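Oligopeptide-binding protein AppA (Bacillus subtilis, PDB 1XOC) binds oligopeptides outside the cell and delivers them to an ABC permease that serves sporulation and genetic competence in Bacillus subtilis. Local coordinates at residues P425-I430 with Q472-I477; Y39-A44 with K438-V443; I269-K274 with K282-L287; L63-S68 with F148-L153. One frame throughout, in Å; residues are numbered along the deposited sequence.

Interaction 1 (P425-I430 with Q472-I477)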
loop_
_atom_site.group_PDB
_atom_site.type_symbol
_atom_site.label_atom_id
_atom_site.label_comp_id
_atom_site.label_asym_id
_atom_site.label_seq_id
_atom_site.Cartn_x
_atom_site.Cartn_y
_atom_site.Cartn_z
ATOM N N PRO A 425 -4.393 -7.705 9.871
ATOM C CA PRO A 425 -5.107 -8.329 8.762
ATOM C C PRO A 425 -6.616 -8.114 8.863
ATOM O O PRO A 425 -7.259 -8.672 9.743
ATOM C CB PRO A 425 -4.728 -9.805 8.917
ATOM C CG PRO A 425 -4.575 -9.976 10.376
ATOM C CD PRO A 425 -3.939 -8.699 10.858
ATOM N N ASP A 426 -7.164 -7.282 7.975
ATOM C CA ASP A 426 -8.619 -7.029 7.915
ATOM C C ASP A 426 -8.934 -6.541 6.476
ATOM O O ASP A 426 -8.462 -5.459 6.029
ATOM C CB ASP A 426 -9.087 -6.028 9.010
ATOM C CG ASP A 426 -10.625 -5.763 8.990
ATOM O OD1 ASP A 426 -11.181 -5.092 9.926
ATOM O OD2 ASP A 426 -11.298 -6.255 8.056
ATOM N N GLN A 427 -9.719 -7.363 5.770
ATOM C CA GLN A 427 -10.069 -7.191 4.359
ATOM C C GLN A 427 -11.196 -6.187 4.135
ATOM O O GLN A 427 -11.520 -5.875 2.996
ATOM C CB GLN A 427 -10.546 -8.530 3.789
ATOM C CG GLN A 427 -9.552 -9.669 3.887
ATOM C CD GLN A 427 -8.243 -9.316 3.323
ATOM O OE1 GLN A 427 -7.199 -9.487 3.978
ATOM N NE2 GLN A 427 -8.257 -8.776 2.107
ATOM N N TYR A 428 -11.813 -5.727 5.213
ATOM C CA TYR A 428 -12.929 -4.787 5.149
ATOM C C TYR A 428 -12.567 -3.548 4.302
ATOM O O TYR A 428 -13.365 -3.097 3.491
ATOM C CB TYR A 428 -13.313 -4.382 6.567
ATOM C CG TYR A 428 -14.423 -3.379 6.690
ATOM C CD1 TYR A 428 -15.729 -3.766 6.954
ATOM C CD2 TYR A 428 -14.150 -2.017 6.599
ATOM C CE1 TYR A 428 -16.732 -2.818 7.100
ATOM C CE2 TYR A 428 -15.143 -1.076 6.743
ATOM C CZ TYR A 428 -16.427 -1.480 6.978
ATOM O OH TYR A 428 -17.413 -0.523 7.133
ATOM N N ASP A 429 -11.366 -2.998 4.501
ATOM C CA ASP A 429 -10.987 -1.738 3.866
ATOM C C ASP A 429 -11.011 -1.841 2.350
ATOM O O ASP A 429 -11.267 -0.854 1.666
ATOM C CB ASP A 429 -9.581 -1.272 4.336
ATOM C CG ASP A 429 -9.564 -0.750 5.769
ATOM O OD1 ASP A 429 -10.648 -0.611 6.377
ATOM O OD2 ASP A 429 -8.443 -0.441 6.306
ATOM N N ILE A 430 -10.726 -3.029 1.834
ATOM C CA ILE A 430 -10.561 -3.251 0.404
ATOM C C ILE A 430 -11.783 -3.901 -0.259
ATOM O O ILE A 430 -12.076 -3.601 -1.407
ATOM C CB ILE A 430 -9.279 -4.110 0.152
ATOM C CG1 ILE A 430 -8.025 -3.299 0.563
ATOM C CG2 ILE A 430 -9.189 -4.544 -1.289
ATOM C CD1 ILE A 430 -6.722 -4.132 0.538
ATOM N N GLN A 472 -13.884 -18.305 6.209
ATOM C CA GLN A 472 -15.087 -18.106 5.410
ATOM C C GLN A 472 -14.999 -16.895 4.500
ATOM O O GLN A 472 -15.519 -16.917 3.401
ATOM C CB GLN A 472 -16.306 -17.926 6.305
ATOM C CG GLN A 472 -16.641 -19.114 7.141
ATOM C CD GLN A 472 -17.899 -18.883 7.944
ATOM O OE1 GLN A 472 -18.957 -18.589 7.381
ATOM N NE2 GLN A 472 -17.797 -19.011 9.267
ATOM N N ILE A 473 -14.380 -15.823 4.976
ATOM C CA ILE A 473 -14.241 -14.599 4.176
ATOM C C ILE A 473 -13.313 -14.867 2.992
ATOM O O ILE A 473 -13.626 -14.522 1.856
ATOM C CB ILE A 473 -13.733 -13.427 5.037
ATOM C CG1 ILE A 473 -14.813 -12.993 6.017
ATOM C CG2 ILE A 473 -13.359 -12.235 4.165
ATOM C CD1 ILE A 473 -14.312 -12.132 7.197
ATOM N N TYR A 474 -12.176 -15.493 3.258
ATOM C CA TYR A 474 -11.272 -15.915 2.192
ATOM C C TYR A 474 -11.951 -16.798 1.149
ATOM O O TYR A 474 -11.740 -16.612 -0.043
ATOM C CB TYR A 474 -10.089 -16.658 2.795
ATOM C CG TYR A 474 -9.177 -15.801 3.628
ATOM C CD1 TYR A 474 -8.578 -16.316 4.762
ATOM C CD2 TYR A 474 -8.864 -14.488 3.259
ATOM C CE1 TYR A 474 -7.728 -15.553 5.518
ATOM C CE2 TYR A 474 -8.017 -13.718 4.016
ATOM C CZ TYR A 474 -7.440 -14.266 5.125
ATOM O OH TYR A 474 -6.607 -13.524 5.885
ATOM N N GLN A 475 -12.757 -17.765 1.586
ATOM C CA GLN A 475 -13.512 -18.588 0.646
ATOM C C GLN A 475 -14.378 -17.754 -0.283
ATOM O O GLN A 475 -14.416 -18.003 -1.476
ATOM C CB GLN A 475 -14.408 -19.597 1.375
ATOM C CG GLN A 475 -13.664 -20.779 1.950
ATOM C CD GLN A 475 -13.135 -21.743 0.908
ATOM O OE1 GLN A 475 -12.325 -22.611 1.229
ATOM N NE2 GLN A 475 -13.587 -21.606 -0.337
ATOM N N LYS A 476 -15.114 -16.803 0.274
ATOM C CA LYS A 476 -16.028 -15.993 -0.528
ATOM C C LYS A 476 -15.267 -15.101 -1.508
ATOM O O LYS A 476 -15.644 -15.004 -2.669
ATOM C CB LYS A 476 -16.957 -15.161 0.353
ATOM C CG LYS A 476 -17.978 -16.018 1.099
ATOM C CD LYS A 476 -19.192 -15.219 1.561
ATOM C CE LYS A 476 -20.270 -16.127 2.147
ATOM N NZ LYS A 476 -20.920 -17.023 1.136
ATOM N N ILE A 477 -14.198 -14.466 -1.052
ATOM C CA ILE A 477 -13.402 -13.621 -1.951
ATOM C C ILE A 477 -12.769 -14.464 -3.057
ATOM O O ILE A 477 -12.803 -14.102 -4.236
ATOM C CB ILE A 477 -12.346 -12.810 -1.167
ATOM C CG1 ILE A 477 -13.067 -11.832 -0.248
ATOM C CG2 ILE A 477 -11.399 -12.048 -2.120
ATOM C CD1 ILE A 477 -12.224 -11.219 0.816
#
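Gln427 reaches across to Tyr474 and Ile477, two residues on one side of helix 463-480, and its folded chain decides how each is met. Turns near -60° at both chi1 and chi2 (-58° and -53°) curl the side chain, so that its stem and its amide face different neighbours. At the stem, CB of Gln427 lies 4.3 Å from CD1 of Ile477, an end-on approach by the last carbon of the isoleucine. The amide comes instead to the rim of the tyrosine ring: OE1 of Gln427 sits near the ring plane, 4.3 Å from CE2 of Tyr474. No hydrogen bond crosses between the two segments, and the distances describe a light, buried van der Waals fit.

Polar bonds hold the loop. The Asp426 carboxylate folds back to make a capping bond in the turn that leads into the short helix, its OD2 accepting from N of Tyr428 at 2.9 Å with an angle of 163°; the donor comes from above the carboxylate plane. Asp426 also pairs with Lys458, while the hydroxyl of Tyr470, one turn before Tyr474 on the long helix, is hydrogen-bonded to N of Gln427. Ile430 touches the bound peptide. A capped turn packed against a long helix thus borders the peptide site of this solute-binding protein fold.

Interaction 2 (Y39-A44 with K438-V443)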
loop_
_atom_site.group_PDB
_atom_site.type_symbol
_atom_site.label_atom_id
_atom_site.label_comp_id
_atom_site.label_asym_id
_atom_site.label_seq_id
_atom_site.Cartn_x
_atom_site.Cartn_y
_atom_site.Cartn_z
ATOM N N TYR A 39 -4.861 11.720 3.575
ATOM C CA TYR A 39 -5.253 11.785 2.199
ATOM C C TYR A 39 -4.526 10.836 1.260
ATOM O O TYR A 39 -5.091 10.435 0.250
ATOM C CB TYR A 39 -5.096 13.235 1.703
ATOM C CG TYR A 39 -5.992 14.164 2.498
ATOM C CD1 TYR A 39 -5.492 14.975 3.506
ATOM C CD2 TYR A 39 -7.359 14.174 2.287
ATOM C CE1 TYR A 39 -6.354 15.785 4.255
ATOM C CE2 TYR A 39 -8.207 14.970 3.014
ATOM C CZ TYR A 39 -7.706 15.775 4.015
ATOM O OH TYR A 39 -8.608 16.570 4.731
ATOM N N SER A 40 -3.275 10.531 1.526
ATOM C CA SER A 40 -2.531 9.677 0.643
ATOM C C SER A 40 -3.062 8.254 0.617
ATOM O O SER A 40 -3.548 7.743 1.636
ATOM C CB SER A 40 -1.052 9.686 0.970
ATOM O OG SER A 40 -0.824 9.198 2.271
ATOM N N THR A 41 -2.938 7.618 -0.548
ATOM C CA THR A 41 -3.343 6.213 -0.688
ATOM C C THR A 41 -2.213 5.315 -1.203
ATOM O O THR A 41 -2.436 4.113 -1.374
ATOM C CB THR A 41 -4.615 6.021 -1.535
ATOM O OG1 THR A 41 -4.380 6.541 -2.855
ATOM C CG2 THR A 41 -5.828 6.752 -0.937
ATOM N N ASP A 42 -1.035 5.892 -1.457
ATOM C CA ASP A 42 0.032 5.198 -2.202
ATOM C C ASP A 42 1.327 5.097 -1.419
ATOM O O ASP A 42 1.647 5.966 -0.599
ATOM C CB ASP A 42 0.256 5.839 -3.580
ATOM C CG ASP A 42 0.990 7.148 -3.513
ATOM O OD1 ASP A 42 2.200 7.143 -3.832
ATOM O OD2 ASP A 42 0.392 8.169 -3.114
ATOM N N ASP A 43 2.100 4.063 -1.683
ATOM C CA ASP A 43 3.294 3.806 -0.909
ATOM C C ASP A 43 4.408 4.837 -1.074
ATOM O O ASP A 43 5.184 5.072 -0.176
ATOM C CB ASP A 43 3.849 2.448 -1.244
ATOM C CG ASP A 43 4.400 1.757 -0.020
ATOM O OD1 ASP A 43 3.703 1.729 1.034
ATOM O OD2 ASP A 43 5.541 1.255 -0.105
ATOM N N ALA A 44 4.490 5.484 -2.218
ATOM C CA ALA A 44 5.529 6.480 -2.418
ATOM C C ALA A 44 5.296 7.666 -1.488
ATOM O O ALA A 44 6.229 8.194 -0.863
ATOM C CB ALA A 44 5.548 6.918 -3.871
ATOM N N LYS A 438 -16.153 6.003 -1.189
ATOM C CA LYS A 438 -15.103 6.897 -0.717
ATOM C C LYS A 438 -13.876 6.175 -0.167
ATOM O O LYS A 438 -13.074 6.809 0.495
ATOM C CB LYS A 438 -15.627 7.859 0.356
ATOM C CG LYS A 438 -16.971 8.510 0.089
ATOM C CD LYS A 438 -17.486 9.223 1.336
ATOM C CE LYS A 438 -18.753 9.995 1.049
ATOM N NZ LYS A 438 -19.028 11.005 2.120
ATOM N N GLY A 439 -13.719 4.889 -0.438
ATOM C CA GLY A 439 -12.579 4.120 0.052
ATOM C C GLY A 439 -11.828 3.360 -1.008
ATOM O O GLY A 439 -11.766 3.770 -2.174
ATOM N N LEU A 440 -11.237 2.236 -0.602
ATOM C CA LEU A 440 -10.307 1.498 -1.434
ATOM C C LEU A 440 -10.896 0.330 -2.230
ATOM O O LEU A 440 -10.160 -0.459 -2.795
ATOM C CB LEU A 440 -9.181 0.957 -0.549
ATOM C CG LEU A 440 -8.478 1.923 0.408
ATOM C CD1 LEU A 440 -7.280 1.233 1.082
ATOM C CD2 LEU A 440 -8.017 3.156 -0.285
ATOM N N ASN A 441 -12.231 0.247 -2.303
ATOM C CA ASN A 441 -12.887 -0.811 -3.103
ATOM C C ASN A 441 -13.068 -0.265 -4.518
ATOM O O ASN A 441 -14.192 -0.042 -4.993
ATOM C CB ASN A 441 -14.202 -1.270 -2.448
ATOM C CG ASN A 441 -14.808 -2.536 -3.083
ATOM O OD1 ASN A 441 -14.444 -2.944 -4.186
ATOM N ND2 ASN A 441 -15.745 -3.148 -2.359
ATOM N N TYR A 442 -11.933 -0.142 -5.196
ATOM C CA TYR A 442 -11.852 0.512 -6.488
ATOM C C TYR A 442 -12.536 -0.283 -7.563
ATOM O O TYR A 442 -12.854 0.282 -8.606
ATOM C CB TYR A 442 -10.394 0.675 -6.900
ATOM C CG TYR A 442 -9.516 1.469 -5.957
ATOM C CD1 TYR A 442 -9.979 2.593 -5.298
ATOM C CD2 TYR A 442 -8.196 1.079 -5.728
ATOM C CE1 TYR A 442 -9.146 3.339 -4.452
ATOM C CE2 TYR A 442 -7.363 1.820 -4.895
ATOM C CZ TYR A 442 -7.839 2.937 -4.255
ATOM O OH TYR A 442 -6.999 3.671 -3.426
ATOM N N VAL A 443 -12.705 -1.588 -7.357
ATOM C CA VAL A 443 -13.282 -2.468 -8.400
ATOM C C VAL A 443 -14.792 -2.699 -8.270
ATOM O O VAL A 443 -15.376 -3.488 -9.035
ATOM C CB VAL A 443 -12.549 -3.841 -8.474
ATOM C CG1 VAL A 443 -11.088 -3.664 -8.928
ATOM C CG2 VAL A 443 -12.640 -4.591 -7.129
#
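Thr41 and Tyr442 meet where two distant loops of the solute-binding protein fold come together beside the bound peptide. The closer part of this buried contact is the tyrosine hydroxyl set obliquely against the threonine: OH of Tyr442 approaches CB of Thr41 to 3.8 Å and OG1 of Thr41 to 3.9 Å. With OG1 between the backbone N and the carbonyl carbon (chi1 60°), the oxygen and the methyl of Thr41 flank the CB that the hydroxyl faces, and neither branch points at it. The polar ends are tied together through a third residue, since Asn406 offers OD1 to the Tyr442 hydroxyl and ND2, in a weak bond, to OG1 of Thr41.

Beside this, the apolar part is looser, with CG2 of Thr41 and CD2 of Leu440 4.3 Å apart and no other atoms of the two residues nearer. Away from Thr41, segment 438-443 begins at solvent-exposed Lys438. Backbone bonds from Thr41 and Asp43 hold the peptide, whose side chains also pack on both residues, and the Tyr442 hydroxyl makes a weak hydrogen bond to a polar side chain of the peptide. Asn441, centre of an inverse gamma turn, bends the second loop and brings Leu440 and Tyr442 to the same partner. Within that bend the carbonyl oxygen O of Leu440 lies 3.7 Å above the ring plane of Tyr442, displaced toward the rim.

Interaction 3 (I269-K274 with K282-L287)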
loop_
_atom_site.group_PDB
_atom_site.type_symbol
_atom_site.label_atom_id
_atom_site.label_comp_id
_atom_site.label_asym_id
_atom_site.label_seq_id
_atom_site.Cartn_x
_atom_site.Cartn_y
_atom_site.Cartn_z
ATOM N N ILE A 269 -4.652 -8.553 -10.695
ATOM C CA ILE A 269 -5.421 -7.817 -11.674
ATOM C C ILE A 269 -6.750 -7.433 -11.085
ATOM O O ILE A 269 -7.502 -8.281 -10.653
ATOM C CB ILE A 269 -5.662 -8.651 -12.942
ATOM C CG1 ILE A 269 -4.354 -9.202 -13.485
ATOM C CG2 ILE A 269 -6.414 -7.828 -13.984
ATOM C CD1 ILE A 269 -4.531 -10.183 -14.612
ATOM N N GLY A 270 -7.016 -6.139 -11.075
ATOM C CA GLY A 270 -8.295 -5.634 -10.640
ATOM C C GLY A 270 -9.268 -5.496 -11.789
ATOM O O GLY A 270 -9.012 -4.764 -12.717
ATOM N N TRP A 271 -10.390 -6.198 -11.692
ATOM C CA TRP A 271 -11.424 -6.166 -12.717
ATOM C C TRP A 271 -12.541 -5.203 -12.300
ATOM O O TRP A 271 -13.268 -5.479 -11.374
ATOM C CB TRP A 271 -12.016 -7.565 -12.908
ATOM C CG TRP A 271 -11.036 -8.668 -13.177
ATOM C CD1 TRP A 271 -10.749 -9.711 -12.369
ATOM C CD2 TRP A 271 -10.269 -8.860 -14.360
ATOM N NE1 TRP A 271 -9.819 -10.527 -12.954
ATOM C CE2 TRP A 271 -9.513 -10.024 -14.185
ATOM C CE3 TRP A 271 -10.138 -8.158 -15.552
ATOM C CZ2 TRP A 271 -8.652 -10.507 -15.154
ATOM C CZ3 TRP A 271 -9.277 -8.636 -16.510
ATOM C CH2 TRP A 271 -8.549 -9.797 -16.309
ATOM N N ASN A 272 -12.648 -4.067 -12.977
ATOM C CA ASN A 272 -13.595 -3.033 -12.560
ATOM C C ASN A 272 -15.023 -3.440 -12.886
ATOM O O ASN A 272 -15.390 -3.510 -14.047
ATOM C CB ASN A 272 -13.272 -1.703 -13.234
ATOM C CG ASN A 272 -14.022 -0.539 -12.628
ATOM O OD1 ASN A 272 -13.709 0.618 -12.890
ATOM N ND2 ASN A 272 -14.992 -0.835 -11.797
ATOM N N GLU A 273 -15.820 -3.726 -11.853
ATOM C CA GLU A 273 -17.215 -4.186 -12.041
ATOM C C GLU A 273 -18.192 -3.059 -12.445
ATOM O O GLU A 273 -19.372 -3.317 -12.717
ATOM C CB GLU A 273 -17.686 -4.946 -10.809
ATOM C CG GLU A 273 -16.774 -6.117 -10.488
ATOM C CD GLU A 273 -17.250 -6.974 -9.367
ATOM O OE1 GLU A 273 -16.384 -7.602 -8.715
ATOM O OE2 GLU A 273 -18.473 -7.023 -9.139
ATOM N N LYS A 274 -17.702 -1.825 -12.542
ATOM C CA LYS A 274 -18.429 -0.765 -13.243
ATOM C C LYS A 274 -18.521 -1.110 -14.719
ATOM O O LYS A 274 -19.485 -0.735 -15.391
ATOM C CB LYS A 274 -17.737 0.585 -13.113
ATOM C CG LYS A 274 -18.183 1.412 -11.963
ATOM C CD LYS A 274 -17.487 2.769 -11.978
ATOM C CE LYS A 274 -18.277 3.829 -12.721
ATOM N NZ LYS A 274 -17.388 5.000 -13.064
ATOM N N LYS A 282 -18.885 -15.511 -13.060
ATOM C CA LYS A 282 -18.407 -16.627 -13.883
ATOM C C LYS A 282 -17.394 -16.169 -14.936
ATOM O O LYS A 282 -16.428 -16.885 -15.227
ATOM C CB LYS A 282 -19.567 -17.389 -14.529
ATOM C CG LYS A 282 -19.175 -18.808 -14.863
ATOM C CD LYS A 282 -20.369 -19.704 -15.089
ATOM C CE LYS A 282 -20.682 -19.774 -16.537
ATOM N NZ LYS A 282 -19.466 -20.233 -17.221
ATOM N N VAL A 283 -17.595 -14.965 -15.469
ATOM C CA VAL A 283 -16.633 -14.366 -16.400
ATOM C C VAL A 283 -15.294 -14.103 -15.696
ATOM O O VAL A 283 -14.243 -14.469 -16.223
ATOM C CB VAL A 283 -17.202 -13.080 -17.067
ATOM C CG1 VAL A 283 -16.109 -12.253 -17.783
ATOM C CG2 VAL A 283 -18.319 -13.465 -18.043
ATOM N N ARG A 284 -15.330 -13.481 -14.517
ATOM C CA ARG A 284 -14.104 -13.246 -13.750
ATOM C C ARG A 284 -13.366 -14.545 -13.432
ATOM O O ARG A 284 -12.149 -14.622 -13.576
ATOM C CB ARG A 284 -14.371 -12.463 -12.471
ATOM C CG ARG A 284 -14.891 -11.074 -12.725
ATOM C CD ARG A 284 -14.837 -10.223 -11.491
ATOM N NE ARG A 284 -15.537 -10.840 -10.355
ATOM C CZ ARG A 284 -16.830 -10.679 -10.078
ATOM N NH1 ARG A 284 -17.606 -9.934 -10.854
ATOM N NH2 ARG A 284 -17.362 -11.293 -9.034
ATOM N N GLN A 285 -14.108 -15.583 -13.054
ATOM C CA GLN A 285 -13.512 -16.900 -12.827
ATOM C C GLN A 285 -12.871 -17.462 -14.100
ATOM O O GLN A 285 -11.820 -18.096 -14.051
ATOM C CB GLN A 285 -14.560 -17.882 -12.309
ATOM C CG GLN A 285 -15.088 -17.590 -10.906
ATOM C CD GLN A 285 -16.186 -18.540 -10.488
ATOM O OE1 GLN A 285 -16.461 -18.684 -9.302
ATOM N NE2 GLN A 285 -16.832 -19.188 -11.461
ATOM N N ALA A 286 -13.528 -17.237 -15.230
ATOM C CA ALA A 286 -13.019 -17.671 -16.533
ATOM C C ALA A 286 -11.712 -16.964 -16.895
ATOM O O ALA A 286 -10.794 -17.582 -17.446
ATOM C CB ALA A 286 -14.055 -17.427 -17.600
ATOM N N LEU A 287 -11.626 -15.670 -16.606
ATOM C CA LEU A 287 -10.422 -14.897 -16.909
ATOM C C LEU A 287 -9.236 -15.427 -16.121
ATOM O O LEU A 287 -8.143 -15.605 -16.655
ATOM C CB LEU A 287 -10.640 -13.417 -16.615
ATOM C CG LEU A 287 -11.648 -12.671 -17.484
ATOM C CD1 LEU A 287 -12.090 -11.361 -16.857
ATOM C CD2 LEU A 287 -11.069 -12.403 -18.845
#
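Trp271, at the end of strand 265-271, faces Arg284 of helix 281-289 with their CA atoms 7.6 Å apart, and a short loop joins the two elements. The indole lies between two aliphatic groups. CD1 of Leu287 stands almost exactly on the ring normal, 3.7 Å from the centroid of the six-membered ring of Trp271, a CH-pi contact, while CG2 of Ile269 covers the opposite face. The leucine's CB also reaches the ring, 3.8 Å from CZ2 of Trp271, and the indole NE1 is hydrogen-bonded to Thr484.

Beyond the tryptophan, Glu273 and Arg284 form a stacked ion pair. A bend at chi3 (-55°) of Arg284 turns the guanidinium back so that the carboxylate lies flat over one face, the two planes 8° apart. OE1 of Glu273 is 3.4 Å from NH1 of Arg284 and stands over the guanidinium face, which makes the attraction electrostatic and not a directed hydrogen bond. The N-H groups are used elsewhere: NH2, NE and NH1 bond to the carbonyls of Asp480, Gln481 and Phe278, fixing the rotation of the group and tying the helix to the end of helix 463-480. A helix packed on side chains of the mixed sheet is in keeping with the alpha/beta lobes of this solute-binding protein family.

Interaction 4 (L63-S68 with F148-L153)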
loop_
_atom_site.group_PDB
_atom_site.type_symbol
_atom_site.label_atom_id
_atom_site.label_comp_id
_atom_site.label_asym_id
_atom_site.label_seq_id
_atom_site.Cartn_x
_atom_site.Cartn_y
_atom_site.Cartn_z
ATOM N N LEU A 63 6.455 -7.192 13.078
ATOM C CA LEU A 63 5.051 -6.851 12.960
ATOM C C LEU A 63 4.367 -6.729 14.329
ATOM O O LEU A 63 3.164 -6.997 14.494
ATOM C CB LEU A 63 4.321 -7.784 11.982
ATOM C CG LEU A 63 5.042 -7.872 10.612
ATOM C CD1 LEU A 63 4.311 -8.830 9.698
ATOM C CD2 LEU A 63 5.258 -6.510 9.943
ATOM N N ASN A 64 5.161 -6.287 15.308
ATOM C CA ASN A 64 4.655 -5.960 16.632
ATOM C C ASN A 64 4.478 -4.463 16.777
ATOM O O ASN A 64 5.299 -3.691 16.287
ATOM C CB ASN A 64 5.616 -6.470 17.703
ATOM C CG ASN A 64 5.752 -7.969 17.687
ATOM O OD1 ASN A 64 4.766 -8.681 17.575
ATOM N ND2 ASN A 64 6.974 -8.448 17.761
ATOM N N VAL A 65 3.407 -4.048 17.448
ATOM C CA VAL A 65 3.162 -2.636 17.707
ATOM C C VAL A 65 4.023 -2.167 18.882
ATOM O O VAL A 65 4.015 -2.790 19.952
ATOM C CB VAL A 65 1.681 -2.385 18.010
ATOM C CG1 VAL A 65 1.422 -0.950 18.374
ATOM C CG2 VAL A 65 0.817 -2.796 16.845
ATOM N N LYS A 66 4.778 -1.109 18.668
ATOM C CA LYS A 66 5.645 -0.488 19.667
ATOM C C LYS A 66 5.255 0.959 19.861
ATOM O O LYS A 66 4.788 1.591 18.948
ATOM C CB LYS A 66 7.103 -0.520 19.173
ATOM C CG LYS A 66 7.617 -1.902 18.886
ATOM C CD LYS A 66 7.612 -2.736 20.138
ATOM C CE LYS A 66 8.272 -4.092 19.981
ATOM N NZ LYS A 66 8.078 -4.985 21.169
ATOM N N LEU A 67 5.456 1.524 21.031
ATOM C CA LEU A 67 5.238 2.945 21.287
ATOM C C LEU A 67 6.285 3.775 20.528
ATOM O O LEU A 67 7.469 3.385 20.504
ATOM C CB LEU A 67 5.427 3.200 22.794
ATOM C CG LEU A 67 4.245 2.820 23.692
ATOM C CD1 LEU A 67 3.193 1.878 23.069
ATOM C CD2 LEU A 67 4.788 2.274 25.007
ATOM N N SER A 68 5.894 4.911 19.946
ATOM C CA SER A 68 6.863 5.795 19.333
ATOM C C SER A 68 6.687 7.203 19.950
ATOM O O SER A 68 7.373 7.522 20.917
ATOM C CB SER A 68 6.692 5.779 17.809
ATOM O OG SER A 68 7.641 6.639 17.189
ATOM N N PHE A 148 -8.232 0.098 15.149
ATOM C CA PHE A 148 -7.838 1.347 15.753
ATOM C C PHE A 148 -6.453 1.230 16.385
ATOM O O PHE A 148 -5.522 1.962 16.002
ATOM C CB PHE A 148 -8.858 1.924 16.754
ATOM C CG PHE A 148 -8.391 3.201 17.339
ATOM C CD1 PHE A 148 -8.367 4.359 16.594
ATOM C CD2 PHE A 148 -7.828 3.239 18.579
ATOM C CE1 PHE A 148 -7.868 5.514 17.132
ATOM C CE2 PHE A 148 -7.322 4.401 19.083
ATOM C CZ PHE A 148 -7.338 5.529 18.351
ATOM N N TYR A 149 -6.306 0.359 17.380
ATOM C CA TYR A 149 -5.012 0.232 18.021
ATOM C C TYR A 149 -3.927 -0.201 17.023
ATOM O O TYR A 149 -2.781 0.243 17.095
ATOM C CB TYR A 149 -5.116 -0.767 19.192
ATOM C CG TYR A 149 -3.804 -0.961 19.917
ATOM C CD1 TYR A 149 -2.943 -1.988 19.556
ATOM C CD2 TYR A 149 -3.388 -0.071 20.900
ATOM C CE1 TYR A 149 -1.714 -2.141 20.191
ATOM C CE2 TYR A 149 -2.139 -0.214 21.525
ATOM C CZ TYR A 149 -1.333 -1.260 21.164
ATOM O OH TYR A 149 -0.118 -1.442 21.777
ATOM N N ASN A 150 -4.286 -1.111 16.108
ATOM C CA ASN A 150 -3.265 -1.846 15.354
ATOM C C ASN A 150 -2.937 -1.193 14.038
ATOM O O ASN A 150 -1.915 -1.496 13.438
ATOM C CB ASN A 150 -3.663 -3.313 15.148
ATOM C CG ASN A 150 -3.686 -4.090 16.434
ATOM O OD1 ASN A 150 -2.636 -4.494 16.940
ATOM N ND2 ASN A 150 -4.881 -4.309 16.981
ATOM N N ASN A 151 -3.803 -0.301 13.601
ATOM C CA ASN A 151 -3.576 0.390 12.312
ATOM C C ASN A 151 -3.665 1.919 12.374
ATOM O O ASN A 151 -2.812 2.611 11.825
ATOM C CB ASN A 151 -4.502 -0.170 11.226
ATOM C CG ASN A 151 -4.059 -1.515 10.697
ATOM O OD1 ASN A 151 -2.862 -1.832 10.651
ATOM N ND2 ASN A 151 -5.039 -2.336 10.278
ATOM N N ALA A 152 -4.674 2.465 13.047
ATOM C CA ALA A 152 -4.850 3.910 13.072
ATOM C C ALA A 152 -3.689 4.585 13.765
ATOM O O ALA A 152 -3.167 5.604 13.294
ATOM C CB ALA A 152 -6.178 4.349 13.717
ATOM N N LEU A 153 -3.268 4.035 14.905
ATOM C CA LEU A 153 -2.201 4.654 15.707
ATOM C C LEU A 153 -0.851 4.732 14.996
ATOM O O LEU A 153 -0.063 5.659 15.269
ATOM C CB LEU A 153 -2.050 3.926 17.075
ATOM C CG LEU A 153 -3.253 4.134 17.960
ATOM C CD1 LEU A 153 -3.065 3.307 19.234
ATOM C CD2 LEU A 153 -3.505 5.547 18.318
#
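With chi1 at 176°, Val65 lays CG1 alongside the end of the Tyr149 ring and directs CG2 at Asn150, two neighbours on helix 147-155. In Tyr149 a first torsion of 180° sets CG anti to the backbone N and carries the far end of the ring to Val65. CG1 of Val65 settles 3.8 Å from CE1 of Tyr149 and equally close to the hydroxyl, approaching the ring obliquely. CG2 of Val65 lies 3.8 Å from OD1 of Asn150, and the bond from ND2 of Asn150 to O of Gly146 limits rotation of the amide. A wider, pi-type turn runs through the helix here, with N of Leu153 bonded to O of Phe148 at 3.3 Å. The contact lies near the surface, where Val65 also packs on Thr57 and Thr59 of the outermost strand 57-59. From there the helix lies across the five-stranded antiparallel sheet, with Leu153 and Tyr149 over strands 57-59 and 65-76 and Phe148 against Tyr82 and Phe139.

Interactions 1 and 2 are interleaved along the chain and touch in space: O of Ile430 is 3.3 Å from CB of Asn441, although their centres are 17 Å apart. Interaction 2 also meets interaction 3, where O of Val443 is 2.9 Å from N of Glu273, probably a hydrogen bond. The bound peptide draws on interactions 1, 2 and 4, through Ile430 in interaction 1, Thr41, Asp43 and Tyr442 in interaction 2, and Asn151 in interaction 4. Interactions 3 and 4 lie on opposite sides of the chain's centre, their own centres about 35 Å apart. Interaction 4 comes within about 5 Å of interaction 1 at the nearest atoms.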